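Local coordinates for protein putative tetrapyrrole (Corrin/porphyrin) methylase (Bacteroides fragilis, PDB 3FFY) that probably transfers a methyl group from S-adenosyl-L-methionine to a cytidine ribose 2'-oxygen of 16S rRNA, here represented by its C-terminal part, at residues 9-15 / 107-111; 20-26 / 44-50. The contacts are given in a common frame with arbitrary orientation. Where two conformers were deposited one is given. Residue numbers count along the deposited sequence, not the author numbering.

Interaction 1: 9-15 / 107-111; sequences ALVASGL and VIVLA
Helix 6-12 and the turn that follows, bending into extended chain, lie over strand 106-110, and both segments advance the same way: the nearest CA pairs, Ala9-Val107, Leu10-Val109 and Leu15-Ala111, are each 6.5 Å apart. No hydrogen bond joins them. Ser13 N bonds Leu10 O (3.2 Å); Gly14 then takes positive phi (58/20), a conformation that favours glycine, and Leu15 is extended (-110/161). Ser13, in the p rotamer, fastens this exit: its OG donates to Leu10 O (2.8 Å) and accepts from Leu15 N (2.9 Å), the latter forming an ST turn.

Small Ala9 lets the helix come close, with its CB 3.3 Å from Val107 CG1 and 4.0 Å from Val109 CG2. Val109, a t rotamer, is the centre of the contact: its CG1 meets Leu10 CD2 (3.9 Å), Ser13 CB (3.7 Å) and Leu15 CD1 (4.0 Å). Leu15 (m, t) reaches along the strand end, CD1 lying 3.4 Å from Val109 O and CD2 3.9 Å from Ala111 CB.

Ile108 and Leu110 point away, to helix 55-66. The middle strand of the mixed sheet is thus covered on both faces, a layered alpha/beta arrangement consistent with the C-terminal half of a tetrapyrrole-methylase fold.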
loop_
_atom_site.group_PDB
_atom_site.type_symbol
_atom_site.label_atom_id
_atom_site.label_comp_id
_atom_site.label_asym_id
_atom_site.label_seq_id
_atom_site.Cartn_x
_atom_site.Cartn_y
_atom_site.Cartn_z
ATOM N N ALA A 9 -6.591 -3.783 -0.521
ATOM C CA ALA A 9 -6.723 -2.412 -1.022
ATOM C C ALA A 9 -6.974 -1.460 0.141
ATOM O O ALA A 9 -6.361 -0.395 0.220
ATOM C CB ALA A 9 -7.860 -2.289 -2.077
ATOM N N LEU A 10 -7.860 -1.861 1.054
ATOM C CA LEU A 10 -8.152 -1.038 2.220
ATOM C C LEU A 10 -6.883 -0.832 3.040
ATOM O O LEU A 10 -6.638 0.276 3.483
ATOM C CB LEU A 10 -9.234 -1.642 3.136
ATOM C CG LEU A 10 -10.710 -1.366 2.850
ATOM C CD1 LEU A 10 -11.587 -2.406 3.636
ATOM C CD2 LEU A 10 -11.055 0.133 3.169
ATOM N N VAL A 11 -6.112 -1.903 3.259
ATOM C CA VAL A 11 -4.874 -1.823 4.046
ATOM C C VAL A 11 -3.846 -0.879 3.412
ATOM O O VAL A 11 -3.252 -0.063 4.081
ATOM C CB VAL A 11 -4.246 -3.217 4.223
ATOM C CG1 VAL A 11 -2.872 -3.093 4.887
ATOM C CG2 VAL A 11 -5.116 -4.078 5.040
ATOM N N ALA A 12 -3.704 -0.980 2.095
ATOM C CA ALA A 12 -2.771 -0.206 1.297
ATOM C C ALA A 12 -3.156 1.243 1.238
ATOM O O ALA A 12 -2.324 2.083 0.905
ATOM C CB ALA A 12 -2.756 -0.768 -0.180
ATOM N N SER A 13 -4.421 1.552 1.542
ATOM C CA SER A 13 -4.984 2.864 1.160
ATOM C C SER A 13 -4.521 4.027 2.025
ATOM O O SER A 13 -4.636 5.186 1.630
ATOM C CB SER A 13 -6.526 2.852 1.190
ATOM O OG SER A 13 -6.980 2.917 2.539
ATOM N N GLY A 14 -4.058 3.720 3.219
ATOM C CA GLY A 14 -3.830 4.745 4.195
ATOM C C GLY A 14 -5.058 5.591 4.571
ATOM O O GLY A 14 -4.885 6.700 5.103
ATOM N N LEU A 15 -6.275 5.089 4.312
ATOM C CA LEU A 15 -7.533 5.792 4.648
ATOM C C LEU A 15 -8.222 5.050 5.807
ATOM O O LEU A 15 -7.897 3.899 6.087
ATOM C CB LEU A 15 -8.457 5.925 3.410
ATOM C CG LEU A 15 -7.984 6.820 2.254
ATOM C CD1 LEU A 15 -8.918 6.696 1.026
ATOM C CD2 LEU A 15 -7.872 8.251 2.727
ATOM N N VAL A 107 -9.390 -1.736 -7.517
ATOM C CA VAL A 107 -10.197 -1.393 -6.380
ATOM C C VAL A 107 -9.931 0.091 -6.165
ATOM O O VAL A 107 -8.765 0.564 -6.221
ATOM C CB VAL A 107 -9.756 -2.184 -5.073
ATOM C CG1 VAL A 107 -10.646 -1.832 -3.864
ATOM C CG2 VAL A 107 -9.672 -3.699 -5.327
ATOM N N ILE A 108 -11.026 0.842 -5.957
ATOM C CA ILE A 108 -10.971 2.215 -5.594
ATOM C C ILE A 108 -11.405 2.338 -4.144
ATOM O O ILE A 108 -12.506 1.887 -3.770
ATOM C CB ILE A 108 -11.902 3.111 -6.486
ATOM C CG1 ILE A 108 -11.638 2.820 -7.964
ATOM C CG2 ILE A 108 -11.716 4.627 -6.103
ATOM C CD1 ILE A 108 -12.672 3.453 -8.981
ATOM N N VAL A 109 -10.530 2.940 -3.336
ATOM C CA VAL A 109 -10.839 3.251 -1.928
ATOM C C VAL A 109 -10.899 4.757 -1.815
ATOM O O VAL A 109 -9.883 5.450 -1.984
ATOM C CB VAL A 109 -9.803 2.669 -0.954
ATOM C CG1 VAL A 109 -10.221 2.925 0.560
ATOM C CG2 VAL A 109 -9.676 1.189 -1.229
ATOM N N LEU A 110 -12.115 5.260 -1.597
ATOM C CA LEU A 110 -12.443 6.677 -1.596
ATOM C C LEU A 110 -12.742 7.135 -0.158
ATOM O O LEU A 110 -13.566 6.562 0.543
ATOM C CB LEU A 110 -13.703 6.910 -2.453
ATOM C CG LEU A 110 -14.163 8.373 -2.687
ATOM C CD1 LEU A 110 -13.107 9.265 -3.478
ATOM C CD2 LEU A 110 -15.592 8.384 -3.333
ATOM N N ALA A 111 -12.074 8.194 0.243
ATOM C CA ALA A 111 -12.298 8.845 1.538
ATOM C C ALA A 111 -13.715 9.375 1.607
ATOM O O ALA A 111 -14.274 9.880 0.605
ATOM C CB ALA A 111 -11.242 9.992 1.767
#

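Interaction 2: 20-26 / 44-50; sequences FCFEGFL and RTMVFYE
Strands 20-24 and 45-50 run parallel (axes 4.6 Å apart at closest, 22° between directions). The Phe20 ring, chi1 p, brings CD1 to 4.0 Å from Val47 CG2. Cys21, paired with Met46, supplies the regular ladder: its N bonds Thr45 O (2.9 Å), its O receives Val47 N (2.8 Å), and its SG lies 3.7 Å from Arg44 CD. Phe22 pairs with Val47 and, as a t rotamer, turns its ring edge toward the face of Tyr49 in an offset edge-to-face pair, centroids 5.4 Å apart. Then comes a beta bulge: Val47 O accepts Glu23 N (2.6 Å) and, weakly, Gly24 N (3.4 Å), so that Gly24 pairs with Phe48. Glu23 CG sits over the Phe48 ring, 4.1 Å from its centroid, while Glu23 OE1 forms a salt bridge with Lys35. Glycine suits the positive phi of Gly24 (76/-134), and a CB here would crowd the Phe22 ring. Gly24 O accepts Tyr49 N (2.8 Å), and the Phe25 ring receives Tyr49 CB over its face, 3.7 Å from the centroid. Leu26 CG approaches Phe48 CD1 (4.4 Å). Backbone bonds thus fix the register, while aromatic and aliphatic groups pack around the bulge with no side-chain hydrogen bond between the segments.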
loop_
_atom_site.group_PDB
_atom_site.type_symbol
_atom_site.label_atom_id
_atom_site.label_comp_id
_atom_site.label_asym_id
_atom_site.label_seq_id
_atom_site.Cartn_x
_atom_site.Cartn_y
_atom_site.Cartn_z
ATOM N N PHE A 20 -16.312 1.099 6.790
ATOM C CA PHE A 20 -16.285 1.283 5.346
ATOM C C PHE A 20 -17.516 0.703 4.684
ATOM O O PHE A 20 -18.185 -0.190 5.243
ATOM C CB PHE A 20 -15.003 0.721 4.717
ATOM C CG PHE A 20 -14.888 -0.781 4.740
ATOM C CD1 PHE A 20 -15.419 -1.555 3.714
ATOM C CD2 PHE A 20 -14.246 -1.417 5.774
ATOM C CE1 PHE A 20 -15.326 -2.944 3.733
ATOM C CE2 PHE A 20 -14.167 -2.793 5.817
ATOM C CZ PHE A 20 -14.716 -3.572 4.807
ATOM N N CYS A 21 -17.795 1.239 3.502
ATOM C CA CYS A 21 -18.908 0.838 2.688
ATOM C C CYS A 21 -18.423 0.150 1.440
ATOM O O CYS A 21 -17.859 0.789 0.546
ATOM C CB CYS A 21 -19.699 2.065 2.291
ATOM S SG CYS A 21 -20.353 2.902 3.730
ATOM N N PHE A 22 -18.644 -1.154 1.366
ATOM C CA PHE A 22 -18.383 -1.842 0.124
ATOM C C PHE A 22 -19.509 -1.449 -0.814
ATOM O O PHE A 22 -20.667 -1.691 -0.512
ATOM C CB PHE A 22 -18.314 -3.360 0.294
ATOM C CG PHE A 22 -18.105 -4.069 -0.999
ATOM C CD1 PHE A 22 -16.848 -4.069 -1.594
ATOM C CD2 PHE A 22 -19.175 -4.635 -1.688
ATOM C CE1 PHE A 22 -16.642 -4.692 -2.852
ATOM C CE2 PHE A 22 -18.984 -5.262 -2.914
ATOM C CZ PHE A 22 -17.707 -5.278 -3.498
ATOM N N GLU A 23 -19.157 -0.821 -1.938
ATOM C CA GLU A 23 -20.160 -0.424 -2.937
ATOM C C GLU A 23 -20.135 -1.307 -4.195
ATOM O O GLU A 23 -21.115 -1.384 -4.931
ATOM C CB GLU A 23 -19.926 1.024 -3.343
ATOM C CG GLU A 23 -19.803 2.015 -2.197
ATOM C CD GLU A 23 -21.113 2.314 -1.491
ATOM O OE1 GLU A 23 -22.214 1.966 -1.982
ATOM O OE2 GLU A 23 -21.027 2.934 -0.428
ATOM N N GLY A 24 -19.024 -1.998 -4.446
ATOM C CA GLY A 24 -18.919 -2.890 -5.614
ATOM C C GLY A 24 -18.713 -2.088 -6.888
ATOM O O GLY A 24 -17.935 -1.162 -6.922
ATOM N N PHE A 25 -19.451 -2.437 -7.926
ATOM C CA PHE A 25 -19.362 -1.787 -9.215
ATOM C C PHE A 25 -20.447 -0.757 -9.303
ATOM O O PHE A 25 -21.593 -1.029 -8.942
ATOM C CB PHE A 25 -19.610 -2.821 -10.298
ATOM C CG PHE A 25 -18.514 -3.837 -10.396
ATOM C CD1 PHE A 25 -17.364 -3.563 -11.155
ATOM C CD2 PHE A 25 -18.606 -5.042 -9.735
ATOM C CE1 PHE A 25 -16.342 -4.486 -11.250
ATOM C CE2 PHE A 25 -17.588 -5.977 -9.832
ATOM C CZ PHE A 25 -16.450 -5.687 -10.584
ATOM N N LEU A 26 -20.108 0.421 -9.790
ATOM C CA LEU A 26 -21.111 1.427 -10.124
ATOM C C LEU A 26 -21.987 0.957 -11.261
ATOM O O LEU A 26 -21.556 0.204 -12.159
ATOM C CB LEU A 26 -20.442 2.703 -10.571
ATOM C CG LEU A 26 -19.957 3.684 -9.530
ATOM C CD1 LEU A 26 -18.939 4.571 -10.265
ATOM C CD2 LEU A 26 -21.133 4.538 -9.044
ATOM N N ARG A 44 -18.114 7.638 5.717
ATOM C CA ARG A 44 -17.237 6.455 5.778
ATOM C C ARG A 44 -16.466 6.312 4.458
ATOM O O ARG A 44 -16.942 6.726 3.426
ATOM C CB ARG A 44 -18.037 5.161 6.036
ATOM C CG ARG A 44 -18.854 5.090 7.357
ATOM C CD ARG A 44 -19.990 4.050 7.201
ATOM N NE ARG A 44 -20.855 3.837 8.378
ATOM C CZ ARG A 44 -21.112 2.647 8.892
ATOM N NH1 ARG A 44 -20.582 1.569 8.338
ATOM N NH2 ARG A 44 -21.892 2.537 9.956
ATOM N N THR A 45 -15.277 5.699 4.531
ATOM C CA THR A 45 -14.529 5.243 3.354
ATOM C C THR A 45 -15.448 4.356 2.512
ATOM O O THR A 45 -16.208 3.583 3.041
ATOM C CB THR A 45 -13.301 4.441 3.784
ATOM O OG1 THR A 45 -12.478 5.290 4.591
ATOM C CG2 THR A 45 -12.507 3.924 2.580
HETATM N N MSE A 46 -15.377 4.506 1.201
HETATM C CA MSE A 46 -16.180 3.746 0.258
HETATM C C MSE A 46 -15.234 2.901 -0.542
HETATM O O MSE A 46 -14.138 3.356 -0.888
HETATM C CB MSE A 46 -16.929 4.698 -0.647
HETATM C CG MSE A 46 -18.038 5.379 0.140
HETATM SE SE MSE A 46 -18.611 6.971 -0.644
HETATM C CE MSE A 46 -17.056 8.063 -0.139
ATOM N N VAL A 47 -15.655 1.685 -0.851
ATOM C CA VAL A 47 -14.830 0.798 -1.657
ATOM C C VAL A 47 -15.627 0.366 -2.867
ATOM O O VAL A 47 -16.794 -0.082 -2.749
ATOM C CB VAL A 47 -14.376 -0.463 -0.874
ATOM C CG1 VAL A 47 -13.514 -1.373 -1.815
ATOM C CG2 VAL A 47 -13.643 -0.028 0.429
ATOM N N PHE A 48 -15.002 0.546 -4.025
ATOM C CA PHE A 48 -15.592 0.196 -5.328
ATOM C C PHE A 48 -14.606 -0.680 -6.105
ATOM O O PHE A 48 -13.391 -0.584 -5.914
ATOM C CB PHE A 48 -15.794 1.442 -6.195
ATOM C CG PHE A 48 -16.574 2.561 -5.534
ATOM C CD1 PHE A 48 -17.941 2.690 -5.743
ATOM C CD2 PHE A 48 -15.917 3.501 -4.766
ATOM C CE1 PHE A 48 -18.643 3.744 -5.146
ATOM C CE2 PHE A 48 -16.599 4.550 -4.166
ATOM C CZ PHE A 48 -17.961 4.667 -4.351
ATOM N N TYR A 49 -15.156 -1.485 -7.016
ATOM C CA TYR A 49 -14.398 -2.215 -8.049
ATOM C C TYR A 49 -14.653 -1.548 -9.375
ATOM O O TYR A 49 -15.767 -1.060 -9.632
ATOM C CB TYR A 49 -14.846 -3.677 -8.134
ATOM C CG TYR A 49 -14.429 -4.556 -6.975
ATOM C CD1 TYR A 49 -13.246 -4.356 -6.315
ATOM C CD2 TYR A 49 -15.214 -5.619 -6.573
ATOM C CE1 TYR A 49 -12.854 -5.200 -5.285
ATOM C CE2 TYR A 49 -14.814 -6.464 -5.557
ATOM C CZ TYR A 49 -13.630 -6.228 -4.920
ATOM O OH TYR A 49 -13.203 -7.043 -3.904
ATOM N N GLU A 50 -13.624 -1.519 -10.216
ATOM C CA GLU A 50 -13.739 -0.889 -11.512
ATOM C C GLU A 50 -12.844 -1.584 -12.544
ATOM O O GLU A 50 -11.831 -2.228 -12.200
ATOM C CB GLU A 50 -13.376 0.589 -11.393
ATOM C CG GLU A 50 -13.732 1.448 -12.593
ATOM C CD GLU A 50 -15.183 1.274 -12.990
ATOM O OE1 GLU A 50 -15.991 2.085 -12.488
ATOM O OE2 GLU A 50 -15.496 0.286 -13.726
#

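Centred 10 Å apart, the two contacts share one mixed sheet, in which strand 45-50 separates the edge strand 20-24 from the central strand 106-110. They are fused directly: Ile108 N to Phe48 O and Leu110 O to Met46 N, both 2.8 Å, are probable hydrogen bonds between the antiparallel strands, and Val109 CG1 packs 3.2 Å from Thr45 CG2. Helix 6-12 also spans both, since Leu10 CD1 lies 3.4 Å from Phe20 CE2. Along the chain, 20-26 and 44-50 both come between 9-15 and 107-111. Interaction 1 thus brings near-terminal parts of this chain together beside the beta-alpha-beta unit of 20-24, 32-38 and 45-50, binding them into one compact domain.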